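Local structure of hypothetical protein (Uncultured marine organism, 2OP5) at residues Gly47-Ile53 / Ser65-Asp71; Thr19-Leu24 / Gln61-Ser65. The protein is of unknown function, a ferredoxin-like protein that forms a dimer and belongs to the dimeric alpha-beta barrel clan. One frame throughout, in Å; residues are numbered along the deposited sequence.

Contact 1. Residues Gly47-Ile53 / Ser65-Asp71; sequences GLIRHVI and SMVFEYD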
loop_
_atom_site.group_PDB
_atom_site.type_symbol
_atom_site.label_atom_id
_atom_site.label_comp_id
_atom_site.label_asym_id
_atom_site.label_seq_id
_atom_site.Cartn_x
_atom_site.Cartn_y
_atom_site.Cartn_z
ATOM N N GLY A 47 11.625 -10.969 8.451
ATOM C CA GLY A 47 11.627 -9.593 7.993
ATOM C C GLY A 47 10.280 -8.988 7.646
ATOM O O GLY A 47 10.218 -7.792 7.339
ATOM N N LEU A 48 9.203 -9.781 7.638
ATOM C CA LEU A 48 7.890 -9.184 7.397
ATOM C C LEU A 48 7.526 -8.402 8.664
ATOM O O LEU A 48 7.588 -8.937 9.787
ATOM C CB LEU A 48 6.815 -10.228 7.077
ATOM C CG LEU A 48 5.443 -9.668 6.703
ATOM C CD1 LEU A 48 5.465 -8.980 5.350
ATOM C CD2 LEU A 48 4.399 -10.757 6.721
ATOM N N ILE A 49 7.221 -7.122 8.476
ATOM C CA ILE A 49 6.787 -6.237 9.550
ATOM C C ILE A 49 5.278 -6.127 9.583
ATOM O O ILE A 49 4.670 -6.203 10.638
ATOM C CB ILE A 49 7.351 -4.810 9.355
ATOM C CG1 ILE A 49 8.886 -4.856 9.405
ATOM C CG2 ILE A 49 6.753 -3.831 10.394
ATOM C CD1 ILE A 49 9.581 -3.540 9.055
ATOM N N ARG A 50 4.678 -5.965 8.409
ATOM C CA ARG A 50 3.255 -5.728 8.309
ATOM C C ARG A 50 2.685 -6.258 6.992
ATOM O O ARG A 50 3.380 -6.300 5.980
ATOM C CB ARG A 50 3.014 -4.220 8.441
ATOM C CG ARG A 50 1.559 -3.787 8.593
ATOM C CD ARG A 50 1.459 -2.283 8.572
ATOM N NE ARG A 50 2.031 -1.687 9.786
ATOM C CZ ARG A 50 1.330 -1.160 10.792
ATOM N NH1 ARG A 50 -0.009 -1.104 10.768
ATOM N NH2 ARG A 50 1.988 -0.655 11.840
ATOM N N HIS A 51 1.422 -6.673 7.039
ATOM C CA HIS A 51 0.689 -7.200 5.880
ATOM C C HIS A 51 -0.762 -6.823 6.058
ATOM O O HIS A 51 -1.396 -7.254 7.002
ATOM C CB HIS A 51 0.841 -8.707 5.728
ATOM C CG HIS A 51 0.109 -9.283 4.549
ATOM N ND1 HIS A 51 -0.459 -10.539 4.565
ATOM C CD2 HIS A 51 -0.162 -8.767 3.324
ATOM C CE1 HIS A 51 -1.004 -10.791 3.387
ATOM N NE2 HIS A 51 -0.843 -9.731 2.615
ATOM N N VAL A 52 -1.267 -6.015 5.138
ATOM C CA VAL A 52 -2.615 -5.465 5.183
ATOM C C VAL A 52 -3.361 -5.854 3.920
ATOM O O VAL A 52 -2.857 -5.684 2.795
ATOM C CB VAL A 52 -2.585 -3.928 5.240
ATOM C CG1 VAL A 52 -3.949 -3.393 5.684
ATOM C CG2 VAL A 52 -1.504 -3.452 6.186
ATOM N N ILE A 53 -4.554 -6.396 4.112
ATOM C CA ILE A 53 -5.392 -6.820 3.016
ATOM C C ILE A 53 -6.616 -5.933 3.080
ATOM O O ILE A 53 -7.229 -5.770 4.141
ATOM C CB ILE A 53 -5.811 -8.308 3.124
ATOM C CG1 ILE A 53 -4.560 -9.186 3.260
ATOM C CG2 ILE A 53 -6.657 -8.698 1.898
ATOM C CD1 ILE A 53 -4.830 -10.661 3.525
ATOM N N SER A 65 -6.460 -5.147 -2.598
ATOM C CA SER A 65 -5.100 -4.618 -2.405
ATOM C C SER A 65 -4.414 -5.282 -1.219
ATOM O O SER A 65 -5.064 -5.638 -0.214
ATOM C CB SER A 65 -5.140 -3.126 -2.152
ATOM O OG SER A 65 -5.821 -2.828 -0.966
HETATM N N MSE A 66 -3.106 -5.461 -1.364
HETATM C CA MSE A 66 -2.270 -5.989 -0.331
HETATM C C MSE A 66 -1.031 -5.142 -0.251
HETATM O O MSE A 66 -0.460 -4.756 -1.268
HETATM C CB MSE A 66 -1.849 -7.421 -0.625
HETATM C CG MSE A 66 -2.991 -8.384 -0.492
HETATM SE SE MSE A 66 -2.476 -10.244 -0.740
HETATM C CE MSE A 66 -4.198 -10.920 -0.289
ATOM N N VAL A 67 -0.635 -4.833 0.966
ATOM C CA VAL A 67 0.572 -4.082 1.189
ATOM C C VAL A 67 1.401 -4.935 2.148
ATOM O O VAL A 67 0.936 -5.265 3.257
ATOM C CB VAL A 67 0.309 -2.683 1.791
ATOM C CG1 VAL A 67 1.627 -1.978 2.055
ATOM C CG2 VAL A 67 -0.605 -1.827 0.885
ATOM N N PHE A 68 2.590 -5.329 1.691
ATOM C CA PHE A 68 3.530 -6.105 2.495
ATOM C C PHE A 68 4.674 -5.159 2.776
ATOM O O PHE A 68 5.243 -4.574 1.837
ATOM C CB PHE A 68 4.157 -7.280 1.726
ATOM C CG PHE A 68 3.191 -8.349 1.269
ATOM C CD1 PHE A 68 2.407 -8.155 0.143
ATOM C CD2 PHE A 68 3.137 -9.565 1.922
ATOM C CE1 PHE A 68 1.540 -9.161 -0.306
ATOM C CE2 PHE A 68 2.280 -10.578 1.489
ATOM C CZ PHE A 68 1.480 -10.381 0.368
ATOM N N GLU A 69 5.056 -5.069 4.045
ATOM C CA GLU A 69 6.151 -4.210 4.465
ATOM C C GLU A 69 7.239 -5.027 5.153
ATOM O O GLU A 69 6.959 -5.841 6.042
ATOM C CB GLU A 69 5.625 -3.139 5.405
ATOM C CG GLU A 69 4.586 -2.262 4.737
ATOM C CD GLU A 69 4.158 -1.124 5.603
ATOM O OE1 GLU A 69 4.985 -0.623 6.383
ATOM O OE2 GLU A 69 3.000 -0.706 5.480
ATOM N N TYR A 70 8.481 -4.770 4.741
ATOM C CA TYR A 70 9.619 -5.494 5.240
ATOM C C TYR A 70 10.667 -4.567 5.800
ATOM O O TYR A 70 10.804 -3.432 5.351
ATOM C CB TYR A 70 10.257 -6.331 4.119
ATOM C CG TYR A 70 9.290 -7.214 3.344
ATOM C CD1 TYR A 70 8.633 -6.725 2.232
ATOM C CD2 TYR A 70 9.039 -8.535 3.728
ATOM C CE1 TYR A 70 7.746 -7.507 1.514
ATOM C CE2 TYR A 70 8.140 -9.351 3.000
ATOM C CZ TYR A 70 7.495 -8.819 1.901
ATOM O OH TYR A 70 6.615 -9.576 1.138
ATOM N N ASP A 71 11.427 -5.092 6.773
ATOM C CA ASP A 71 12.545 -4.382 7.381
ATOM C C ASP A 71 13.680 -4.165 6.360
ATOM O O ASP A 71 14.509 -3.282 6.550
ATOM C CB ASP A 71 13.061 -5.137 8.631
ATOM C CG ASP A 71 13.596 -6.541 8.322
ATOM O OD1 ASP A 71 13.766 -6.918 7.148
ATOM O OD2 ASP A 71 13.885 -7.281 9.272
#
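The His51 and Phe68 rings lie in an offset stack, planes 16° apart and centroids 4.0 Å from each other. Phe68 CE2 covers one face of the imidazole towards its rim, while His51 CD2 sits over the middle of the phenyl face; the edge of the imidazole meets Met66 SE and Val67 O, and Leu48 CD1 borders the edge of the phenyl ring. Trp35 packs against both rings, edge-to-face on His51. With CG of His51 opposite its backbone N (chi1 -180°) and CG of Phe68 opposite its carbonyl carbon (chi1 -63°), the two side chains run alongside each other from a non-hydrogen-bonded pair. On this face the stack is flanked by Met66 CE, 3.9 Å from Ile53 CD1, at one end and by Leu48 CD1, 3.6 Å from Tyr70 CE2, at the other.

The strands form an antiparallel hairpin interrupted by a classic beta bulge: Ile49 and Arg50 both face Glu69, whose O accepts from Ile49 N at 2.8 Å and from Arg50 N at 3.3 Å. Gly47, closing the preceding helix in a Schellman motif, accepts from Asp71 N through its O at 3.0 Å. On the other face Arg50 and Glu69 extend side by side, but NE stays 4.5 Å from OE2 with that oxygen well out of the guanidinium plane. Arg50 NH1 forms a salt bridge with Glu112 of the second subunit, and Glu69 OE1 forms one with Arg50 of that subunit as well as a hydrogen bond with Thr8 OG1. The His51/Phe68 face is thus aromatic and apolar, with His51 ND1 hydrogen-bonded to Tyr40 OH; the other carries the charged pair beside Val52 and Val67 and meets the second subunit.

Contact 2. Residues Thr19-Leu24 / Gln61-Ser65; sequences TSENEL and QHRIS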
loop_
_atom_site.group_PDB
_atom_site.type_symbol
_atom_site.label_atom_id
_atom_site.label_comp_id
_atom_site.label_asym_id
_atom_site.label_seq_id
_atom_site.Cartn_x
_atom_site.Cartn_y
_atom_site.Cartn_z
ATOM N N THR A 19 -12.717 -10.983 -12.337
ATOM C CA THR A 19 -13.709 -10.842 -13.399
ATOM C C THR A 19 -15.149 -10.825 -12.849
ATOM O O THR A 19 -16.107 -10.592 -13.591
ATOM C CB THR A 19 -13.582 -11.948 -14.474
ATOM O OG1 THR A 19 -13.899 -13.219 -13.906
ATOM C CG2 THR A 19 -12.168 -11.980 -15.088
ATOM N N SER A 20 -15.301 -11.090 -11.558
ATOM C CA SER A 20 -16.611 -11.015 -10.918
ATOM C C SER A 20 -16.437 -10.758 -9.428
ATOM O O SER A 20 -15.397 -11.089 -8.840
ATOM C CB SER A 20 -17.406 -12.305 -11.117
ATOM O OG SER A 20 -16.835 -13.375 -10.381
ATOM N N GLU A 21 -17.480 -10.177 -8.840
ATOM C CA GLU A 21 -17.525 -9.908 -7.428
ATOM C C GLU A 21 -17.569 -11.237 -6.650
ATOM O O GLU A 21 -16.872 -11.384 -5.654
ATOM C CB GLU A 21 -18.728 -9.025 -7.092
ATOM C CG GLU A 21 -18.733 -8.491 -5.668
ATOM C CD GLU A 21 -17.561 -7.558 -5.354
ATOM O OE1 GLU A 21 -16.920 -7.020 -6.297
ATOM O OE2 GLU A 21 -17.299 -7.352 -4.149
ATOM N N ASN A 22 -18.350 -12.212 -7.112
ATOM C CA ASN A 22 -18.406 -13.506 -6.416
ATOM C C ASN A 22 -17.024 -14.130 -6.325
ATOM O O ASN A 22 -16.662 -14.692 -5.286
ATOM C CB ASN A 22 -19.405 -14.493 -7.049
ATOM C CG ASN A 22 -20.857 -14.213 -6.666
ATOM O OD1 ASN A 22 -21.159 -13.349 -5.834
ATOM N ND2 ASN A 22 -21.772 -14.976 -7.266
ATOM N N GLU A 23 -16.233 -14.005 -7.380
ATOM C CA GLU A 23 -14.880 -14.562 -7.353
ATOM C C GLU A 23 -13.983 -13.829 -6.345
ATOM O O GLU A 23 -13.216 -14.459 -5.603
ATOM C CB GLU A 23 -14.264 -14.556 -8.744
ATOM C CG GLU A 23 -12.979 -15.359 -8.800
ATOM C CD GLU A 23 -12.561 -15.713 -10.212
ATOM O OE1 GLU A 23 -13.431 -16.107 -11.013
ATOM O OE2 GLU A 23 -11.353 -15.628 -10.515
ATOM N N LEU A 24 -14.090 -12.507 -6.301
ATOM C CA LEU A 24 -13.363 -11.720 -5.302
ATOM C C LEU A 24 -13.742 -12.165 -3.889
ATOM O O LEU A 24 -12.858 -12.395 -3.054
ATOM C CB LEU A 24 -13.636 -10.221 -5.503
ATOM C CG LEU A 24 -13.099 -9.192 -4.488
ATOM C CD1 LEU A 24 -12.928 -7.867 -5.190
ATOM C CD2 LEU A 24 -13.938 -9.028 -3.199
ATOM N N GLN A 61 -14.045 -1.880 -10.977
ATOM C CA GLN A 61 -13.220 -3.073 -10.769
ATOM C C GLN A 61 -13.738 -3.968 -9.638
ATOM O O GLN A 61 -14.597 -3.563 -8.861
ATOM C CB GLN A 61 -11.819 -2.635 -10.322
ATOM C CG GLN A 61 -11.105 -1.513 -11.129
ATOM C CD GLN A 61 -10.601 -1.965 -12.477
ATOM O OE1 GLN A 61 -10.413 -3.168 -12.708
ATOM N NE2 GLN A 61 -10.359 -1.006 -13.376
ATOM N N HIS A 62 -13.208 -5.188 -9.558
ATOM C CA HIS A 62 -13.442 -6.078 -8.413
ATOM C C HIS A 62 -12.030 -6.287 -7.878
ATOM O O HIS A 62 -11.404 -7.287 -8.156
ATOM C CB HIS A 62 -14.056 -7.396 -8.824
ATOM C CG HIS A 62 -15.315 -7.252 -9.596
ATOM N ND1 HIS A 62 -16.518 -6.959 -8.995
ATOM C CD2 HIS A 62 -15.574 -7.409 -10.915
ATOM C CE1 HIS A 62 -17.463 -6.915 -9.918
ATOM N NE2 HIS A 62 -16.916 -7.186 -11.090
ATOM N N ARG A 63 -11.572 -5.333 -7.075
ATOM C CA ARG A 63 -10.207 -5.254 -6.667
ATOM C C ARG A 63 -9.887 -5.508 -5.185
ATOM O O ARG A 63 -10.624 -5.093 -4.278
ATOM C CB ARG A 63 -9.714 -3.865 -7.065
ATOM C CG ARG A 63 -8.225 -3.618 -6.837
ATOM C CD ARG A 63 -7.704 -2.338 -7.539
ATOM N NE ARG A 63 -7.687 -2.443 -8.997
ATOM C CZ ARG A 63 -7.255 -1.488 -9.813
ATOM N NH1 ARG A 63 -6.834 -0.318 -9.353
ATOM N NH2 ARG A 63 -7.291 -1.688 -11.116
ATOM N N ILE A 64 -8.770 -6.206 -4.977
ATOM C CA ILE A 64 -8.196 -6.456 -3.674
ATOM C C ILE A 64 -6.810 -5.835 -3.680
ATOM O O ILE A 64 -6.075 -6.002 -4.644
ATOM C CB ILE A 64 -7.975 -7.961 -3.405
ATOM C CG1 ILE A 64 -9.301 -8.715 -3.376
ATOM C CG2 ILE A 64 -7.232 -8.179 -2.089
ATOM C CD1 ILE A 64 -10.286 -8.234 -2.337
ATOM N N SER A 65 -6.460 -5.147 -2.598
ATOM C CA SER A 65 -5.100 -4.618 -2.405
ATOM C C SER A 65 -4.414 -5.282 -1.219
ATOM O O SER A 65 -5.064 -5.638 -0.214
ATOM C CB SER A 65 -5.140 -3.126 -2.152
ATOM O OG SER A 65 -5.821 -2.828 -0.966
#
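Glu21, in the first turn of helix 21-28, brings its CA to 5.7 Å from that of His62, the nearest CA-CA pair of the two segments. The imidazole of His62 lies against the N-terminal end of the helix: one face carries Ser20 C over its centre, 3.6 Å above the plane, and Glu21 N nearer the rim. In the ring plane, ND1 donates to Glu21 OE1 at 2.7 Å, a nearly straight bond (164°) that uses the anti lone pair of the carboxylate oxygen. The bend of the Glu21 chain at chi2 (64°) folds OE1 back to the ring, and the carboxylate stands at 50° to the imidazole plane. Glu21 N, although close to ND1, is not hydrogen-bonded to it.

Ser20 is the N-cap of this helix; its OG accepts from Glu23 N at 3.1 Å, while its O accepts from Leu24 N. In the ferredoxin-like fold the contact thus joins the start of the helix following strand 10-17 to the incoming end of strand 63-70, the neighbour of 10-17 in the sheet; His62 and Ile64 bond through their backbones to Phe18 and Met16.

One turn into the helix, Leu24 points at the strand. Its CD1 presses on the backbone of His62, 3.2 Å from C, and its CG meets Ile64 CD1 at 3.7 Å as the two side chains cross at a slant. Phe18 touches both Leu24 and Ile64. Arg63 points away from the helix, its NE in a salt bridge with Asp17 and its NH1 bonded to Asn105 of the second subunit.

How the contacts relate
Strand 63-70 runs through both contacts, and Ser65 belongs to each. Contact 1 pairs most of this strand with its hairpin partner 48-56, its centre about 7 Å from the centre of the chain; contact 2 joins the strand's beginning to helix 21-28. Their centres are about 21 Å apart, yet they touch where Ile53 CG2 packs on Ile64 CG2 at 4.1 Å. Along the sequence the segments alternate, and both contacts reach one sheet, in which strands 48-56 and 63-70 are neighbours. Both contacts reach the second subunit, contact 1 much more extensively: residues 50-53 pair antiparallel with a strand of that subunit, continuing the sheet through the dimer.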